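Endosialidase (Enterobacteria phage phi92, PDB 4HIZ) cleaves polysialic acid internally, hydrolysing alpha-2,8 and alpha-2,9 sialic acid linkages with a catalytic beta-propeller, probably so that the phage can breach its host's capsule. Local coordinates at residues Phe417-Gly422 against Asp426-Gly431; Gln341-Asn346 against Tyr387-Asn392. One frame throughout, in Å; residues are numbered along the deposited sequence.

Overall arrangement
Both contacts belong to the catalytic beta-propeller and lie on the same side of the chain's centre, about 29 Å (contact 1) and about 32 Å (contact 2) from it. Contact 2 closes before contact 1 opens along the chain. Their centres are about 22 Å apart and their nearest atoms about 3 Å. Trp455 joins the two neighbourhoods, its ring meeting both Trp420 beside contact 1 and Phe390 beside contact 2. None of the residues lining the bound glycans belongs to either contact. The side chain of Asp426 is about 11 Å from a sodium ion, and that of Tyr387 about 7 Å from a calcium ion. Tyr429 of contact 1 also reaches Arg187 of a neighbouring subunit.

Contact 1: Phe417-Gly422 against Asp426-Gly431; sequences FGEWEG and DNRYKG. With EDO (1,2-ethanediol), chain O.
Within the loop that joins strands 407-413 and 435-442 of the beta-propeller, Glu419 and Arg428 form a side-on salt bridge. Arg428 NE lies 2.7 Å from Glu419 OE2 and Arg428 NH2 3.0 Å from Glu419 OE1. Arginine suits the place, NE and NH2 side by side matching a carboxylate. Each oxygen uses its syn lone pair, and the two planes are 20° apart, so two nearly parallel bonds fix their rotation. Glu419, extended beyond CG (chi2 -178°), suits its place by carrying the carboxylate across to the other segment. OE2 is gripped again: Asn427 N donates at 2.7 Å, almost straight (178°), from the anti side, tilted out of the carboxylate plane. Asn427 also offers a side-chain amide N-H to a carbonyl: ND2 gives Phe417 O a 2.9 Å bond. Asp426 OD1 comes within 3.9 Å of Glu419 OE1, like charges probably eased by Arg428 and by the OD1-His396 hydrogen bond. A 1,2-ethanediol, probably from the crystallisation liquor, takes a bond from NH2 to O2 (2.9 Å) and a weak one from NH1, which also bonds Val468 O. Salt bridge and Asn427 bonds tie together two parts of an irregular inter-strand loop of the beta-propeller.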
loop_
_atom_site.group_PDB
_atom_site.type_symbol
_atom_site.label_atom_id
_atom_site.label_comp_id
_atom_site.label_asym_id
_atom_site.label_seq_id
_atom_site.Cartn_x
_atom_site.Cartn_y
_atom_site.Cartn_z
ATOM N N PHE A 417 13.660 15.973 24.003
ATOM C CA PHE A 417 14.898 15.636 24.663
ATOM C C PHE A 417 15.206 16.555 25.856
ATOM O O PHE A 417 15.070 17.786 25.770
ATOM C CB PHE A 417 16.107 15.701 23.707
ATOM C CG PHE A 417 17.376 15.353 24.399
ATOM C CD1 PHE A 417 17.623 14.038 24.783
ATOM C CD2 PHE A 417 18.285 16.346 24.770
ATOM C CE1 PHE A 417 18.781 13.703 25.487
ATOM C CE2 PHE A 417 19.438 16.011 25.489
ATOM C CZ PHE A 417 19.684 14.683 25.838
ATOM N N GLY A 418 15.625 15.938 26.958
ATOM C CA GLY A 418 16.168 16.666 28.089
ATOM C C GLY A 418 15.111 17.183 29.066
ATOM O O GLY A 418 15.463 17.905 30.004
ATOM N N GLU A 419 13.840 16.851 28.860
ATOM C CA GLU A 419 12.797 17.297 29.801
ATOM C C GLU A 419 12.611 16.339 30.967
ATOM O O GLU A 419 11.926 16.673 31.947
ATOM C CB GLU A 419 11.450 17.496 29.092
ATOM C CG GLU A 419 11.489 18.551 28.027
ATOM C CD GLU A 419 10.137 18.778 27.365
ATOM O OE1 GLU A 419 9.127 18.154 27.774
ATOM O OE2 GLU A 419 10.074 19.610 26.440
ATOM N N TRP A 420 13.204 15.149 30.886
ATOM C CA TRP A 420 12.886 14.119 31.901
ATOM C C TRP A 420 13.296 14.536 33.323
ATOM O O TRP A 420 12.527 14.393 34.308
ATOM C CB TRP A 420 13.594 12.801 31.570
ATOM C CG TRP A 420 13.227 11.675 32.509
ATOM C CD1 TRP A 420 13.924 11.296 33.612
ATOM C CD2 TRP A 420 12.133 10.740 32.376
ATOM N NE1 TRP A 420 13.308 10.214 34.215
ATOM C CE2 TRP A 420 12.221 9.841 33.458
ATOM C CE3 TRP A 420 11.077 10.606 31.472
ATOM C CZ2 TRP A 420 11.280 8.813 33.665
ATOM C CZ3 TRP A 420 10.159 9.573 31.655
ATOM C CH2 TRP A 420 10.263 8.698 32.750
ATOM N N GLU A 421 14.522 15.015 33.441
ATOM C CA GLU A 421 15.081 15.304 34.766
ATOM C C GLU A 421 14.340 16.424 35.484
ATOM O O GLU A 421 13.868 17.388 34.873
ATOM C CB GLU A 421 16.566 15.680 34.642
ATOM C CG GLU A 421 17.496 14.520 34.166
ATOM C CD GLU A 421 17.692 14.414 32.657
ATOM O OE1 GLU A 421 16.843 14.924 31.873
ATOM O OE2 GLU A 421 18.726 13.803 32.284
ATOM N N GLY A 422 14.255 16.274 36.792
ATOM C CA GLY A 422 13.563 17.256 37.617
ATOM C C GLY A 422 14.183 18.628 37.449
ATOM O O GLY A 422 15.410 18.754 37.378
ATOM N N ASP A 426 11.039 22.961 29.642
ATOM C CA ASP A 426 10.532 22.334 28.419
ATOM C C ASP A 426 11.459 22.765 27.270
ATOM O O ASP A 426 12.032 23.885 27.256
ATOM C CB ASP A 426 9.099 22.768 28.134
ATOM C CG ASP A 426 8.102 22.193 29.124
ATOM O OD1 ASP A 426 8.470 21.314 29.953
ATOM O OD2 ASP A 426 6.930 22.622 29.058
ATOM N N ASN A 427 11.610 21.877 26.302
ATOM C CA ASN A 427 12.560 22.054 25.190
ATOM C C ASN A 427 11.826 21.860 23.868
ATOM O O ASN A 427 12.044 20.858 23.160
ATOM C CB ASN A 427 13.675 21.017 25.333
ATOM C CG ASN A 427 14.760 21.150 24.282
ATOM O OD1 ASN A 427 15.012 22.257 23.748
ATOM N ND2 ASN A 427 15.426 20.028 23.980
ATOM N N ARG A 428 10.965 22.808 23.512
ATOM C CA ARG A 428 10.099 22.636 22.352
ATOM C C ARG A 428 10.578 23.541 21.218
ATOM O O ARG A 428 11.529 24.347 21.390
ATOM C CB ARG A 428 8.649 22.979 22.736
ATOM C CG ARG A 428 8.160 22.189 23.950
ATOM C CD ARG A 428 8.122 20.632 23.651
ATOM N NE ARG A 428 7.880 19.934 24.920
ATOM C CZ ARG A 428 6.669 19.696 25.424
ATOM N NH1 ARG A 428 5.571 19.979 24.715
ATOM N NH2 ARG A 428 6.552 19.137 26.622
ATOM N N TYR A 429 9.919 23.407 20.061
ATOM C CA TYR A 429 10.130 24.309 18.910
ATOM C C TYR A 429 11.420 24.036 18.150
ATOM O O TYR A 429 11.856 24.871 17.359
ATOM C CB TYR A 429 10.027 25.792 19.317
ATOM C CG TYR A 429 8.755 26.145 20.030
ATOM C CD1 TYR A 429 7.522 26.126 19.367
ATOM C CD2 TYR A 429 8.780 26.511 21.367
ATOM C CE1 TYR A 429 6.340 26.512 20.019
ATOM C CE2 TYR A 429 7.615 26.881 22.028
ATOM C CZ TYR A 429 6.407 26.870 21.355
ATOM O OH TYR A 429 5.253 27.247 22.005
ATOM N N LYS A 430 12.005 22.855 18.368
ATOM C CA LYS A 430 13.101 22.371 17.523
ATOM C C LYS A 430 13.040 20.863 17.539
ATOM O O LYS A 430 12.525 20.261 18.516
ATOM C CB LYS A 430 14.470 22.800 18.048
ATOM C CG LYS A 430 14.813 22.234 19.401
ATOM C CD LYS A 430 16.168 22.686 19.864
ATOM C CE LYS A 430 16.126 24.165 20.147
ATOM N NZ LYS A 430 17.432 24.722 20.605
ATOM N N GLY A 431 13.554 20.231 16.478
ATOM C CA GLY A 431 13.515 18.768 16.443
ATOM C C GLY A 431 14.481 18.185 17.468
ATOM O O GLY A 431 15.610 18.651 17.614
HETATM C C1 EDO O . 3.008 19.140 29.217
HETATM O O1 EDO O . 2.283 20.177 28.559
HETATM C C2 EDO O . 3.097 17.974 28.260
HETATM O O2 EDO O . 3.750 18.441 27.082
#

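Contact 2: Gln341-Asn346 against Tyr387-Asn392; sequences QEYADN and YLRFPN
Tyr343 lays its ring against Tyr387 and sets CD1 against a face of the Arg389 guanidinium. Its CB begins 4.2 Å from Tyr387 CD1, and a chi1 of -64° turns CG away from its own carbonyl carbon and over the neighbouring ring. There CD2 and CE2 do most of the touching; CE2 stands 3.5 Å from Tyr387 CG, while CD2 sits over the centre of the Tyr387 ring. The two rings form an offset stack, their centroids 4.2 Å apart and their planes at 14°. Farther out, CZ meets Tyr387 CB, which makes a CH-pi contact over the face, 3.8 Å from the Tyr343 ring centroid, and OH ends beside that same CB. An aromatic ring suits this place because its flat face covers both the ring and the methylene of its partner. Tyrosine suits position 387 because its hydroxyl bonds Ser340 N.

The short helix 341-344 belongs to the link between two propeller blades: it follows strand 335-338 of one sheet and leads into strand 347-355 of the next, whose outermost strand, 386-389, carries Tyr387 and Arg389.

Glu342 CG covers the opposite face of the Tyr343 ring near its rim, and Arg389 lies obliquely to the ring, NH2 3.5 Å from CD1, the two planes 37° apart. Arginine offers a flat face to the ring and several N-H groups to carbonyls and waters. Bent at chi2 and chi3, it curls back so that NH2 bonds Glu342 O at 3.1 Å, from above the carbonyl plane. Its NH1 bonds Gly372 O and also donates to water 1, which lies close to Glu342 O and Asp345 O. Glu342 OE2 is 4.9 Å from Arg389 NH2, and water 2 spans the gap by accepting from NH2 and donating to OE2.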
loop_
_atom_site.group_PDB
_atom_site.type_symbol
_atom_site.label_atom_id
_atom_site.label_comp_id
_atom_site.label_asym_id
_atom_site.label_seq_id
_atom_site.Cartn_x
_atom_site.Cartn_y
_atom_site.Cartn_z
ATOM N N GLN A 341 -4.427 14.071 49.197
ATOM C CA GLN A 341 -4.187 15.344 48.543
ATOM C C GLN A 341 -2.699 15.563 48.251
ATOM O O GLN A 341 -2.331 16.115 47.199
ATOM C CB GLN A 341 -4.718 16.478 49.442
ATOM C CG GLN A 341 -4.794 17.800 48.686
ATOM C CD GLN A 341 -5.856 17.723 47.622
ATOM O OE1 GLN A 341 -7.035 17.502 47.934
ATOM N NE2 GLN A 341 -5.459 17.880 46.362
ATOM N N GLU A 342 -1.853 15.114 49.176
ATOM C CA GLU A 342 -0.400 15.270 49.051
ATOM C C GLU A 342 0.114 14.742 47.711
ATOM O O GLU A 342 1.038 15.310 47.111
ATOM C CB GLU A 342 0.294 14.515 50.192
ATOM C CG GLU A 342 1.794 14.475 50.116
ATOM C CD GLU A 342 2.448 13.857 51.341
ATOM O OE1 GLU A 342 1.725 13.348 52.226
ATOM O OE2 GLU A 342 3.698 13.881 51.422
ATOM N N TYR A 343 -0.469 13.636 47.264
ATOM C CA TYR A 343 0.014 12.957 46.051
ATOM C C TYR A 343 -0.858 13.267 44.834
ATOM O O TYR A 343 -0.450 13.023 43.702
ATOM C CB TYR A 343 0.079 11.449 46.326
ATOM C CG TYR A 343 1.099 11.138 47.396
ATOM C CD1 TYR A 343 2.465 11.161 47.102
ATOM C CD2 TYR A 343 0.707 10.913 48.728
ATOM C CE1 TYR A 343 3.410 10.912 48.085
ATOM C CE2 TYR A 343 1.644 10.681 49.703
ATOM C CZ TYR A 343 2.984 10.665 49.385
ATOM O OH TYR A 343 3.904 10.395 50.380
ATOM N N ALA A 344 -2.048 13.842 45.070
ATOM C CA ALA A 344 -2.907 14.304 43.959
ATOM C C ALA A 344 -2.488 15.673 43.418
ATOM O O ALA A 344 -2.767 15.996 42.248
ATOM C CB ALA A 344 -4.383 14.371 44.402
ATOM N N ASP A 345 -1.864 16.504 44.265
ATOM C CA ASP A 345 -1.455 17.845 43.817
ATOM C C ASP A 345 -0.492 17.669 42.646
ATOM O O ASP A 345 0.302 16.729 42.648
ATOM C CB ASP A 345 -0.721 18.613 44.926
ATOM C CG ASP A 345 -1.649 19.017 46.057
ATOM O OD1 ASP A 345 -2.865 19.113 45.795
ATOM O OD2 ASP A 345 -1.170 19.270 47.193
ATOM N N ASN A 346 -0.567 18.558 41.666
ATOM C CA ASN A 346 0.350 18.446 40.516
ATOM C C ASN A 346 0.402 17.047 39.881
ATOM O O ASN A 346 1.470 16.587 39.479
ATOM C CB ASN A 346 1.765 18.824 40.952
ATOM C CG ASN A 346 1.819 20.193 41.622
ATOM O OD1 ASN A 346 2.231 20.343 42.797
ATOM N ND2 ASN A 346 1.368 21.183 40.903
ATOM N N TYR A 387 2.102 4.879 49.621
ATOM C CA TYR A 387 2.674 5.712 48.561
ATOM C C TYR A 387 4.184 5.675 48.542
ATOM O O TYR A 387 4.831 5.628 49.617
ATOM C CB TYR A 387 2.291 7.179 48.818
ATOM C CG TYR A 387 0.810 7.415 48.918
ATOM C CD1 TYR A 387 0.030 7.509 47.772
ATOM C CD2 TYR A 387 0.189 7.542 50.165
ATOM C CE1 TYR A 387 -1.350 7.738 47.850
ATOM C CE2 TYR A 387 -1.181 7.767 50.263
ATOM C CZ TYR A 387 -1.946 7.868 49.099
ATOM O OH TYR A 387 -3.307 8.095 49.207
ATOM N N LEU A 388 4.735 5.771 47.326
ATOM C CA LEU A 388 6.166 5.943 47.127
ATOM C C LEU A 388 6.369 7.012 46.047
ATOM O O LEU A 388 6.061 6.773 44.872
ATOM C CB LEU A 388 6.795 4.626 46.645
ATOM C CG LEU A 388 6.907 3.469 47.650
ATOM C CD1 LEU A 388 7.294 2.177 46.932
ATOM C CD2 LEU A 388 7.949 3.805 48.717
ATOM N N ARG A 389 6.881 8.175 46.425
ATOM C CA ARG A 389 7.158 9.207 45.432
ATOM C C ARG A 389 8.407 8.835 44.638
ATOM O O ARG A 389 9.430 8.466 45.221
ATOM C CB ARG A 389 7.400 10.541 46.160
ATOM C CG ARG A 389 7.661 11.720 45.217
ATOM C CD ARG A 389 6.366 12.307 44.703
ATOM N NE ARG A 389 5.605 12.982 45.769
ATOM C CZ ARG A 389 4.497 13.674 45.547
ATOM N NH1 ARG A 389 3.983 13.766 44.317
ATOM N NH2 ARG A 389 3.884 14.293 46.561
ATOM N N PHE A 390 8.356 8.923 43.311
ATOM C CA PHE A 390 9.617 8.834 42.568
ATOM C C PHE A 390 10.447 10.077 42.845
ATOM O O PHE A 390 9.907 11.174 42.908
ATOM C CB PHE A 390 9.391 8.708 41.054
ATOM C CG PHE A 390 8.892 7.357 40.612
ATOM C CD1 PHE A 390 7.523 7.095 40.568
ATOM C CD2 PHE A 390 9.799 6.369 40.203
ATOM C CE1 PHE A 390 7.046 5.862 40.155
ATOM C CE2 PHE A 390 9.325 5.102 39.765
ATOM C CZ PHE A 390 7.950 4.871 39.726
ATOM N N PRO A 391 11.764 9.913 43.031
ATOM C CA PRO A 391 12.586 11.105 43.271
ATOM C C PRO A 391 12.698 11.934 41.973
ATOM O O PRO A 391 12.418 11.441 40.862
ATOM C CB PRO A 391 13.961 10.514 43.641
ATOM C CG PRO A 391 13.991 9.193 42.949
ATOM C CD PRO A 391 12.561 8.675 43.041
ATOM N N ASN A 392 13.052 13.200 42.134
ATOM C CA ASN A 392 13.449 14.032 41.001
ATOM C C ASN A 392 12.316 14.501 40.065
ATOM O O ASN A 392 12.573 14.782 38.896
ATOM C CB ASN A 392 14.585 13.383 40.203
ATOM C CG ASN A 392 15.842 13.181 41.037
ATOM O OD1 ASN A 392 16.421 12.088 41.068
ATOM N ND2 ASN A 392 16.292 14.239 41.674
HETATM O O HOH W 1 1.778 15.612 44.505
HETATM O O HOH W 2 4.987 14.752 49.240
#